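Local coordinates for protein mosquitocidal toxin (Lysinibacillus sphaericus, PDB 2VSE) that probably kills mosquito larvae through an ADP-ribosyltransferase domain carried together with ricin-B-like beta-trefoil lectin domains, at residues A[357-362]-A[371-376]; A[701-706]-A[737-742]; A[747-752]-A[778-783]. One frame throughout, in Å; residues are numbered along the deposited sequence.

Contact 1 (A[357-362]-A[371-376]); sequences YWTIEK and RNLSDP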
loop_
_atom_site.group_PDB
_atom_site.type_symbol
_atom_site.label_atom_id
_atom_site.label_comp_id
_atom_site.label_asym_id
_atom_site.label_seq_id
_atom_site.Cartn_x
_atom_site.Cartn_y
_atom_site.Cartn_z
ATOM N N TYR A 357 -22.913 -36.511 12.393
ATOM C CA TYR A 357 -22.933 -35.184 12.980
ATOM C C TYR A 357 -21.775 -35.045 13.945
ATOM O O TYR A 357 -21.387 -36.012 14.621
ATOM C CB TYR A 357 -24.244 -34.917 13.711
ATOM C CG TYR A 357 -25.420 -34.607 12.815
ATOM C CD1 TYR A 357 -25.739 -33.289 12.486
ATOM C CD2 TYR A 357 -26.234 -35.630 12.311
ATOM C CE1 TYR A 357 -26.834 -32.992 11.671
ATOM C CE2 TYR A 357 -27.329 -35.341 11.494
ATOM C CZ TYR A 357 -27.620 -34.023 11.185
ATOM O OH TYR A 357 -28.684 -33.725 10.382
ATOM N N TRP A 358 -21.232 -33.836 14.006
ATOM C CA TRP A 358 -20.063 -33.562 14.810
ATOM C C TRP A 358 -20.307 -32.273 15.549
ATOM O O TRP A 358 -20.771 -31.313 14.945
ATOM C CB TRP A 358 -18.831 -33.435 13.906
ATOM C CG TRP A 358 -18.612 -34.661 13.090
ATOM C CD1 TRP A 358 -19.127 -34.921 11.865
ATOM C CD2 TRP A 358 -17.851 -35.814 13.464
ATOM N NE1 TRP A 358 -18.734 -36.168 11.437
ATOM C CE2 TRP A 358 -17.942 -36.737 12.396
ATOM C CE3 TRP A 358 -17.090 -36.156 14.593
ATOM C CZ2 TRP A 358 -17.315 -37.989 12.427
ATOM C CZ3 TRP A 358 -16.454 -37.393 14.617
ATOM C CH2 TRP A 358 -16.573 -38.295 13.539
ATOM N N THR A 359 -20.038 -32.250 16.852
ATOM C CA THR A 359 -19.980 -30.978 17.563
ATOM C C THR A 359 -18.555 -30.464 17.412
ATOM O O THR A 359 -17.596 -31.247 17.373
ATOM C CB THR A 359 -20.344 -31.081 19.059
ATOM O OG1 THR A 359 -19.436 -31.972 19.707
ATOM C CG2 THR A 359 -21.791 -31.557 19.264
ATOM N N ILE A 360 -18.428 -29.149 17.302
ATOM C CA ILE A 360 -17.152 -28.502 17.057
ATOM C C ILE A 360 -16.910 -27.497 18.181
ATOM O O ILE A 360 -17.584 -26.469 18.259
ATOM C CB ILE A 360 -17.164 -27.797 15.688
ATOM C CG1 ILE A 360 -17.441 -28.818 14.568
ATOM C CG2 ILE A 360 -15.858 -27.045 15.463
ATOM C CD1 ILE A 360 -17.418 -28.240 13.131
ATOM N N GLU A 361 -15.962 -27.827 19.056
ATOM C CA GLU A 361 -15.635 -27.012 20.218
ATOM C C GLU A 361 -14.246 -26.392 20.084
ATOM O O GLU A 361 -13.281 -27.083 19.757
ATOM C CB GLU A 361 -15.685 -27.873 21.474
ATOM C CG GLU A 361 -17.049 -28.507 21.748
ATOM C CD GLU A 361 -16.963 -29.717 22.674
ATOM O OE1 GLU A 361 -15.863 -30.308 22.798
ATOM O OE2 GLU A 361 -17.999 -30.080 23.270
ATOM N N LYS A 362 -14.152 -25.087 20.326
ATOM C CA LYS A 362 -12.864 -24.392 20.326
ATOM C C LYS A 362 -12.251 -24.429 21.723
ATOM O O LYS A 362 -12.956 -24.225 22.714
ATOM C CB LYS A 362 -13.028 -22.944 19.867
ATOM C CG LYS A 362 -11.730 -22.318 19.336
ATOM C CD LYS A 362 -11.927 -20.882 18.855
ATOM C CE LYS A 362 -12.399 -19.977 19.994
ATOM N NZ LYS A 362 -12.276 -18.542 19.626
ATOM N N ARG A 371 -16.064 -33.921 18.012
ATOM C CA ARG A 371 -16.561 -35.120 18.669
ATOM C C ARG A 371 -17.919 -35.553 18.109
ATOM O O ARG A 371 -18.803 -34.728 17.882
ATOM C CB ARG A 371 -16.526 -34.988 20.208
ATOM C CG ARG A 371 -17.581 -34.105 20.868
ATOM C CD ARG A 371 -17.036 -33.387 22.124
ATOM N NE ARG A 371 -16.603 -34.299 23.189
ATOM C CZ ARG A 371 -15.756 -33.973 24.167
ATOM N NH1 ARG A 371 -15.237 -32.753 24.228
ATOM N NH2 ARG A 371 -15.422 -34.874 25.081
ATOM N N ASN A 372 -18.050 -36.850 17.846
ATOM C CA ASN A 372 -19.240 -37.400 17.198
ATOM C C ASN A 372 -20.508 -37.241 18.030
ATOM O O ASN A 372 -20.511 -37.489 19.239
ATOM C CB ASN A 372 -19.028 -38.866 16.841
ATOM C CG ASN A 372 -20.100 -39.390 15.914
ATOM O OD1 ASN A 372 -21.106 -39.942 16.361
ATOM N ND2 ASN A 372 -19.904 -39.198 14.611
ATOM N N LEU A 373 -21.588 -36.829 17.372
ATOM C CA LEU A 373 -22.836 -36.545 18.071
ATOM C C LEU A 373 -23.453 -37.796 18.686
ATOM O O LEU A 373 -23.986 -37.734 19.793
ATOM C CB LEU A 373 -23.839 -35.823 17.163
ATOM C CG LEU A 373 -25.132 -35.295 17.810
ATOM C CD1 LEU A 373 -24.861 -34.217 18.865
ATOM C CD2 LEU A 373 -26.106 -34.773 16.767
ATOM N N SER A 374 -23.372 -38.926 17.983
ATOM C CA SER A 374 -23.960 -40.175 18.484
ATOM C C SER A 374 -23.221 -40.740 19.702
ATOM O O SER A 374 -23.822 -41.431 20.517
ATOM C CB SER A 374 -24.084 -41.228 17.384
ATOM O OG SER A 374 -22.825 -41.773 17.067
ATOM N N ASP A 375 -21.932 -40.429 19.814
ATOM C CA ASP A 375 -21.115 -40.804 20.966
ATOM C C ASP A 375 -20.083 -39.695 21.233
ATOM O O ASP A 375 -18.981 -39.720 20.681
ATOM C CB ASP A 375 -20.438 -42.154 20.724
ATOM C CG ASP A 375 -19.754 -42.701 21.962
ATOM O OD1 ASP A 375 -19.237 -41.890 22.765
ATOM O OD2 ASP A 375 -19.727 -43.944 22.126
ATOM N N PRO A 376 -20.450 -38.705 22.071
ATOM C CA PRO A 376 -19.613 -37.517 22.274
ATOM C C PRO A 376 -18.256 -37.791 22.939
ATOM O O PRO A 376 -17.406 -36.892 22.987
ATOM C CB PRO A 376 -20.493 -36.596 23.131
ATOM C CG PRO A 376 -21.466 -37.486 23.785
ATOM C CD PRO A 376 -21.695 -38.646 22.857
#
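Thr359 and Arg371 exchange two backbone hydrogen bonds, Thr359 N to Arg371 O at 3.0 Å and Arg371 N to Thr359 O at 3.1 Å, as the hydrogen-bonded pair of an antiparallel beta hairpin. Past the end of the strand, where the chain turns off, Leu373 N still donates to Tyr357 O at 2.9 Å, standing above the carbonyl plane rather than on a lone pair. Arg371 O takes a second, weak bond from Thr359 OG1 at 3.4 Å.

The arginine side chain is held at several points. CG sits between the backbone N and the carbonyl carbon (chi1 75°), and bends further out bring the guanidinium beside Glu361. There NH1 gives a salt bridge to the syn lone pair of Glu361 OE1, 2.9 Å away and near the guanidinium plane, although the carboxylate is turned 64° against it. In the same plane NE donates to Pro376 O at 2.7 Å, which ties the guanidinium to the turn and should restrict its rotation.

Asn372 OD1 accepts from Ser374 OG at 2.6 Å and also from Ser374 N, an Asx turn. Its ND2 binds Asn355 O and lies over one face of the Trp358 ring, amide and indole nearly perpendicular. Trp358 completes a Gln-Tyr-Trp triplet, the QxW signature of ricin-B lectins, and its NE1 is satisfied by Leu332 O; Tyr357 OH pairs with Lys321 NZ.

Strand 319-324 lies alongside the hairpin: Trp358 bonds to Tyr320 through the backbone and packs on Ile322, while Tyr357 and Leu373 both rest on Ala319.

Contact 2 (A[701-706]-A[737-742]); sequences GYFNIS and WKLKYN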
loop_
_atom_site.group_PDB
_atom_site.type_symbol
_atom_site.label_atom_id
_atom_site.label_comp_id
_atom_site.label_asym_id
_atom_site.label_seq_id
_atom_site.Cartn_x
_atom_site.Cartn_y
_atom_site.Cartn_z
ATOM N N GLY A 701 -3.189 30.482 2.923
ATOM C CA GLY A 701 -3.456 30.962 4.263
ATOM C C GLY A 701 -2.263 31.573 4.967
ATOM O O GLY A 701 -1.346 32.108 4.336
ATOM N N TYR A 702 -2.276 31.464 6.289
ATOM C CA TYR A 702 -1.364 32.213 7.126
ATOM C C TYR A 702 -0.329 31.317 7.782
ATOM O O TYR A 702 -0.635 30.192 8.177
ATOM C CB TYR A 702 -2.174 32.958 8.185
ATOM C CG TYR A 702 -3.058 34.045 7.620
ATOM C CD1 TYR A 702 -2.585 35.355 7.501
ATOM C CD2 TYR A 702 -4.372 33.771 7.215
ATOM C CE1 TYR A 702 -3.384 36.368 6.989
ATOM C CE2 TYR A 702 -5.180 34.784 6.705
ATOM C CZ TYR A 702 -4.669 36.080 6.597
ATOM O OH TYR A 702 -5.443 37.095 6.088
ATOM N N PHE A 703 0.886 31.829 7.903
ATOM C CA PHE A 703 2.009 31.024 8.354
ATOM C C PHE A 703 2.965 31.863 9.187
ATOM O O PHE A 703 3.132 33.052 8.922
ATOM C CB PHE A 703 2.762 30.426 7.151
ATOM C CG PHE A 703 1.926 29.507 6.286
ATOM C CD1 PHE A 703 1.858 28.140 6.555
ATOM C CD2 PHE A 703 1.226 29.998 5.186
ATOM C CE1 PHE A 703 1.105 27.281 5.747
ATOM C CE2 PHE A 703 0.473 29.149 4.389
ATOM C CZ PHE A 703 0.413 27.790 4.673
ATOM N N ASN A 704 3.549 31.245 10.209
ATOM C CA ASN A 704 4.781 31.729 10.792
ATOM C C ASN A 704 5.888 31.099 9.964
ATOM O O ASN A 704 5.839 29.896 9.667
ATOM C CB ASN A 704 4.912 31.279 12.241
ATOM C CG ASN A 704 3.808 31.816 13.139
ATOM O OD1 ASN A 704 3.446 31.162 14.100
ATOM N ND2 ASN A 704 3.289 33.006 12.845
ATOM N N ILE A 705 6.846 31.906 9.528
ATOM C CA ILE A 705 7.921 31.391 8.721
ATOM C C ILE A 705 9.118 31.267 9.635
ATOM O O ILE A 705 9.763 32.272 9.977
ATOM C CB ILE A 705 8.192 32.283 7.512
ATOM C CG1 ILE A 705 6.912 32.418 6.671
ATOM C CG2 ILE A 705 9.283 31.674 6.683
ATOM C CD1 ILE A 705 6.949 33.535 5.614
ATOM N N SER A 706 9.384 30.037 10.075
ATOM C CA SER A 706 10.398 29.821 11.094
ATOM C C SER A 706 11.694 29.270 10.530
ATOM O O SER A 706 11.702 28.569 9.499
ATOM C CB SER A 706 9.870 28.921 12.206
ATOM O OG SER A 706 9.920 27.579 11.810
ATOM N N TRP A 737 2.195 35.709 8.236
ATOM C CA TRP A 737 2.240 36.076 6.821
ATOM C C TRP A 737 1.250 35.304 5.974
ATOM O O TRP A 737 1.160 34.075 6.066
ATOM C CB TRP A 737 3.636 35.809 6.274
ATOM C CG TRP A 737 4.673 36.584 6.956
ATOM C CD1 TRP A 737 5.368 36.224 8.080
ATOM C CD2 TRP A 737 5.146 37.878 6.582
ATOM N NE1 TRP A 737 6.256 37.218 8.425
ATOM C CE2 TRP A 737 6.142 38.245 7.519
ATOM C CE3 TRP A 737 4.838 38.761 5.539
ATOM C CZ2 TRP A 737 6.837 39.460 7.434
ATOM C CZ3 TRP A 737 5.529 39.977 5.467
ATOM C CH2 TRP A 737 6.504 40.310 6.411
ATOM N N LYS A 738 0.515 36.024 5.139
ATOM C CA LYS A 738 -0.373 35.406 4.167
ATOM C C LYS A 738 0.450 34.990 2.955
ATOM O O LYS A 738 1.279 35.753 2.462
ATOM C CB LYS A 738 -1.464 36.389 3.753
ATOM C CG LYS A 738 -2.490 35.881 2.748
ATOM C CD LYS A 738 -3.490 34.911 3.375
ATOM C CE LYS A 738 -4.807 34.904 2.609
ATOM N NZ LYS A 738 -4.525 35.051 1.154
ATOM N N LEU A 739 0.236 33.768 2.483
ATOM C CA LEU A 739 0.867 33.333 1.255
ATOM C C LEU A 739 -0.132 33.336 0.121
ATOM O O LEU A 739 -1.093 32.567 0.107
ATOM C CB LEU A 739 1.570 31.991 1.428
ATOM C CG LEU A 739 3.079 32.127 1.719
ATOM C CD1 LEU A 739 3.351 32.721 3.092
ATOM C CD2 LEU A 739 3.788 30.788 1.586
ATOM N N LYS A 740 0.071 34.263 -0.807
ATOM C CA LYS A 740 -0.820 34.447 -1.927
ATOM C C LYS A 740 -0.183 33.874 -3.170
ATOM O O LYS A 740 0.729 34.468 -3.754
ATOM C CB LYS A 740 -1.129 35.931 -2.124
ATOM C CG LYS A 740 -2.118 36.192 -3.276
ATOM C CD LYS A 740 -2.266 37.684 -3.547
ATOM C CE LYS A 740 -3.237 37.930 -4.690
ATOM N NZ LYS A 740 -3.964 39.203 -4.516
ATOM N N TYR A 741 -0.676 32.717 -3.574
ATOM C CA TYR A 741 -0.098 32.000 -4.686
ATOM C C TYR A 741 -0.539 32.588 -6.007
ATOM O O TYR A 741 -1.721 32.865 -6.213
ATOM C CB TYR A 741 -0.480 30.525 -4.602
ATOM C CG TYR A 741 0.176 29.660 -5.635
ATOM C CD1 TYR A 741 1.559 29.523 -5.673
ATOM C CD2 TYR A 741 -0.586 28.963 -6.574
ATOM C CE1 TYR A 741 2.176 28.728 -6.630
ATOM C CE2 TYR A 741 0.025 28.152 -7.533
ATOM C CZ TYR A 741 1.398 28.050 -7.547
ATOM O OH TYR A 741 2.013 27.262 -8.466
ATOM N N ASN A 742 0.416 32.779 -6.909
ATOM C CA ASN A 742 0.080 33.164 -8.278
ATOM C C ASN A 742 0.394 32.001 -9.201
ATOM O O ASN A 742 1.564 31.633 -9.391
ATOM C CB ASN A 742 0.817 34.445 -8.691
ATOM C CG ASN A 742 0.478 34.900 -10.115
ATOM O OD1 ASN A 742 0.387 34.091 -11.042
ATOM N ND2 ASN A 742 0.313 36.210 -10.291
#
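Strands 701-706 and 737-742, which pair Tyr702 with Lys738 and Phe703 with Trp737, belong to the curled antiparallel sheet of the C-terminal ricin-B range, consistent with the barrel of a beta-trefoil. Trp737 ends a Gln-Ser-Trp triplet, the QxW signature of this lectin family. Its N donates to Phe703 O and its O accepts from Phe703 N, each at 2.9 Å; Leu739 N reaches Gly701 O at 2.9 Å. Gly701 has a positive phi of 91°, where a beta carbon would run into the carbonyl before it.

Side chains divide between two faces. On one, Lys738 lies across the Tyr702 ring: with CG anti to the backbone N (chi1 -179°) and a bend at chi2, CD settles over the ring face, 3.8 Å from its centroid and offset toward the rim. On the other, Phe703 CD2 meets Leu739 CD1 at 4.0 Å, the two side chains roughly perpendicular. Beside them Ile705 CD1 touches Trp737 CD1, also at 4.0 Å, and the indole NE1 is bonded to Ile715 O.

The Tyr702–Lys738 contact is mainly CH-pi: NZ is 6.0 Å from the ring centroid, so any cation-pi attraction is weak at most. Packing on the face of Phe703, Trp737 and Leu739 is apolar, and the one polar atom there, NE1 of the Trp737 indole, is satisfied by a backbone carbonyl.

Contact 3 (A[747-752]-A[778-783]); sequences AYQIHI and RSYWYV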
loop_
_atom_site.group_PDB
_atom_site.type_symbol
_atom_site.label_atom_id
_atom_site.label_comp_id
_atom_site.label_asym_id
_atom_site.label_seq_id
_atom_site.Cartn_x
_atom_site.Cartn_y
_atom_site.Cartn_z
ATOM N N ALA A 747 4.788 31.293 -8.158
ATOM C CA ALA A 747 5.403 31.991 -7.041
ATOM C C ALA A 747 4.356 32.633 -6.111
ATOM O O ALA A 747 3.176 32.734 -6.452
ATOM C CB ALA A 747 6.421 33.039 -7.555
ATOM N N TYR A 748 4.812 33.058 -4.941
ATOM C CA TYR A 748 3.969 33.635 -3.906
ATOM C C TYR A 748 4.299 35.094 -3.607
ATOM O O TYR A 748 5.476 35.496 -3.535
ATOM C CB TYR A 748 4.171 32.862 -2.606
ATOM C CG TYR A 748 3.804 31.409 -2.695
ATOM C CD1 TYR A 748 2.562 30.949 -2.243
ATOM C CD2 TYR A 748 4.693 30.493 -3.245
ATOM C CE1 TYR A 748 2.232 29.601 -2.332
ATOM C CE2 TYR A 748 4.381 29.161 -3.337
ATOM C CZ TYR A 748 3.155 28.716 -2.883
ATOM O OH TYR A 748 2.878 27.377 -2.989
ATOM N N GLN A 749 3.259 35.886 -3.409
ATOM C CA GLN A 749 3.455 37.108 -2.661
ATOM C C GLN A 749 3.262 36.746 -1.204
ATOM O O GLN A 749 2.422 35.888 -0.864
ATOM C CB GLN A 749 2.544 38.233 -3.140
ATOM C CG GLN A 749 3.005 38.824 -4.457
ATOM C CD GLN A 749 1.980 39.721 -5.082
ATOM O OE1 GLN A 749 0.830 39.325 -5.248
ATOM N NE2 GLN A 749 2.382 40.929 -5.453
ATOM N N ILE A 750 4.104 37.328 -0.360
ATOM C CA ILE A 750 4.108 37.028 1.064
ATOM C C ILE A 750 3.872 38.355 1.768
ATOM O O ILE A 750 4.705 39.266 1.697
ATOM C CB ILE A 750 5.446 36.365 1.487
ATOM C CG1 ILE A 750 5.697 35.081 0.675
ATOM C CG2 ILE A 750 5.469 36.104 2.995
ATOM C CD1 ILE A 750 7.106 34.498 0.846
ATOM N N HIS A 751 2.714 38.486 2.408
ATOM C CA HIS A 751 2.265 39.803 2.874
ATOM C C HIS A 751 1.466 39.812 4.179
ATOM O O HIS A 751 0.798 38.825 4.525
ATOM C CB HIS A 751 1.462 40.519 1.768
ATOM C CG HIS A 751 0.108 39.938 1.522
ATOM N ND1 HIS A 751 -1.048 40.525 1.991
ATOM C CD2 HIS A 751 -0.282 38.832 0.844
ATOM C CE1 HIS A 751 -2.092 39.814 1.600
ATOM N NE2 HIS A 751 -1.654 38.780 0.906
ATOM N N ILE A 752 1.524 40.951 4.871
ATOM C CA ILE A 752 0.688 41.230 6.028
ATOM C C ILE A 752 -0.086 42.482 5.713
ATOM O O ILE A 752 0.499 43.565 5.582
ATOM C CB ILE A 752 1.521 41.427 7.311
ATOM C CG1 ILE A 752 2.244 40.116 7.655
ATOM C CG2 ILE A 752 0.632 41.936 8.471
ATOM C CD1 ILE A 752 3.220 40.233 8.765
ATOM N N ARG A 778 9.696 41.647 -7.841
ATOM C CA ARG A 778 10.406 41.827 -6.574
ATOM C C ARG A 778 9.583 41.396 -5.354
ATOM O O ARG A 778 10.159 41.127 -4.302
ATOM C CB ARG A 778 10.909 43.258 -6.387
ATOM C CG ARG A 778 11.968 43.716 -7.378
ATOM C CD ARG A 778 12.380 45.142 -7.057
ATOM N NE ARG A 778 13.294 45.668 -8.055
ATOM C CZ ARG A 778 14.611 45.764 -7.889
ATOM N NH1 ARG A 778 15.179 45.378 -6.734
ATOM N NH2 ARG A 778 15.362 46.255 -8.871
ATOM N N SER A 779 8.258 41.352 -5.491
ATOM C CA SER A 779 7.373 40.914 -4.421
ATOM C C SER A 779 6.983 39.416 -4.506
ATOM O O SER A 779 6.195 38.929 -3.677
ATOM C CB SER A 779 6.115 41.777 -4.403
ATOM O OG SER A 779 5.322 41.522 -5.538
ATOM N N TYR A 780 7.537 38.705 -5.496
ATOM C CA TYR A 780 7.232 37.292 -5.720
ATOM C C TYR A 780 8.351 36.392 -5.247
ATOM O O TYR A 780 9.521 36.713 -5.408
ATOM C CB TYR A 780 6.921 37.028 -7.190
ATOM C CG TYR A 780 5.500 37.388 -7.530
ATOM C CD1 TYR A 780 4.450 36.509 -7.257
ATOM C CD2 TYR A 780 5.197 38.630 -8.102
ATOM C CE1 TYR A 780 3.147 36.854 -7.543
ATOM C CE2 TYR A 780 3.901 38.977 -8.403
ATOM C CZ TYR A 780 2.878 38.089 -8.117
ATOM O OH TYR A 780 1.587 38.433 -8.414
ATOM N N TRP A 781 7.992 35.265 -4.648
ATOM C CA TRP A 781 8.986 34.361 -4.079
ATOM C C TRP A 781 8.640 32.925 -4.470
ATOM O O TRP A 781 7.460 32.529 -4.451
ATOM C CB TRP A 781 9.018 34.517 -2.554
ATOM C CG TRP A 781 9.279 35.961 -2.147
ATOM C CD1 TRP A 781 8.347 36.940 -1.980
ATOM C CD2 TRP A 781 10.554 36.579 -1.896
ATOM N NE1 TRP A 781 8.960 38.124 -1.649
ATOM C CE2 TRP A 781 10.309 37.932 -1.586
ATOM C CE3 TRP A 781 11.877 36.117 -1.907
ATOM C CZ2 TRP A 781 11.331 38.832 -1.272
ATOM C CZ3 TRP A 781 12.905 37.018 -1.605
ATOM C CH2 TRP A 781 12.622 38.354 -1.285
ATOM N N TYR A 782 9.655 32.161 -4.865
ATOM C CA TYR A 782 9.495 30.723 -5.032
ATOM C C TYR A 782 9.775 30.080 -3.686
ATOM O O TYR A 782 10.731 30.474 -2.971
ATOM C CB TYR A 782 10.473 30.168 -6.063
ATOM C CG TYR A 782 10.361 30.826 -7.415
ATOM C CD1 TYR A 782 9.322 30.494 -8.304
ATOM C CD2 TYR A 782 11.279 31.798 -7.806
ATOM C CE1 TYR A 782 9.219 31.119 -9.550
ATOM C CE2 TYR A 782 11.184 32.412 -9.039
ATOM C CZ TYR A 782 10.165 32.079 -9.898
ATOM O OH TYR A 782 10.123 32.700 -11.122
ATOM N N VAL A 783 8.938 29.110 -3.329
ATOM C CA VAL A 783 9.138 28.337 -2.122
ATOM C C VAL A 783 9.504 26.912 -2.544
ATOM O O VAL A 783 8.702 26.196 -3.112
ATOM C CB VAL A 783 7.884 28.424 -1.213
ATOM C CG1 VAL A 783 8.070 27.659 0.064
ATOM C CG2 VAL A 783 7.562 29.881 -0.907
HETATM O O HOH W 1 5.723 39.538 -1.178
#
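Gln749 lies flat on Tyr780, its amide and the phenol ring only 9° from parallel. The chain, extended beyond CG, runs across one ring face with CG 3.7 Å from the centroid. At its far end NE2 donates to Ser779 OG at 3.0 Å, nearly in the amide plane (162° at the hydrogen), so bond and stack together should hold the amide's rotation. Ser779 OG is bonded also to Asp776 O, and Tyr780 OH to Asn774 O and Asn742 ND2.

Ala747 points its methyl at the opposite strand. CB sits 4.0 Å from Tyr780 CD1 and 3.9 Å from Tyr782 CD1, an off-centre CH-pi contact in the second case, with two tyrosines closing round a side chain of one carbon.

Between these residues the strands cross steeply, their directions 120° apart, as expected in the curled barrel sheet of a beta-trefoil. Tyr748 and Trp781 form its hydrogen-bonded pair: Tyr748 N to Trp781 O at 2.7 Å, Trp781 N to Tyr748 O at 2.8 Å. Past that pair, where Ser779 belongs to a 3-10 turn leading into the strand, a water bridges the backbones, accepting from Ile750 N at 2.9 Å and donating to Ser779 O at 2.6 Å. Ile750 CD1 packs against Trp781, whose NE1 binds Leu757 O, while Tyr782 stacks its ring on Tyr590, from an earlier part of the chain.

Contacts 2 and 3 share one curled sheet: strands 737-742 and 747-752 are neighbours in it, joined by backbone pairs such as Lys740 N to Gln749 O, and the contact centres lie only 9 Å apart. Contact 1 belongs to a different lectin range across the chain's centre, about 50 Å from contact 2 by nearest atoms. Contact 3 is the buried one, relying on an amide–ring stack, a packed alanine and a bridging water. Contact 2 is partly buried, with a lysine–tyrosine face and an apolar face. Contact 1, also partly buried, joins the two arms of a local hairpin and is the one with a salt bridge. Each contains a tryptophan whose indole NH is bonded to a backbone carbonyl.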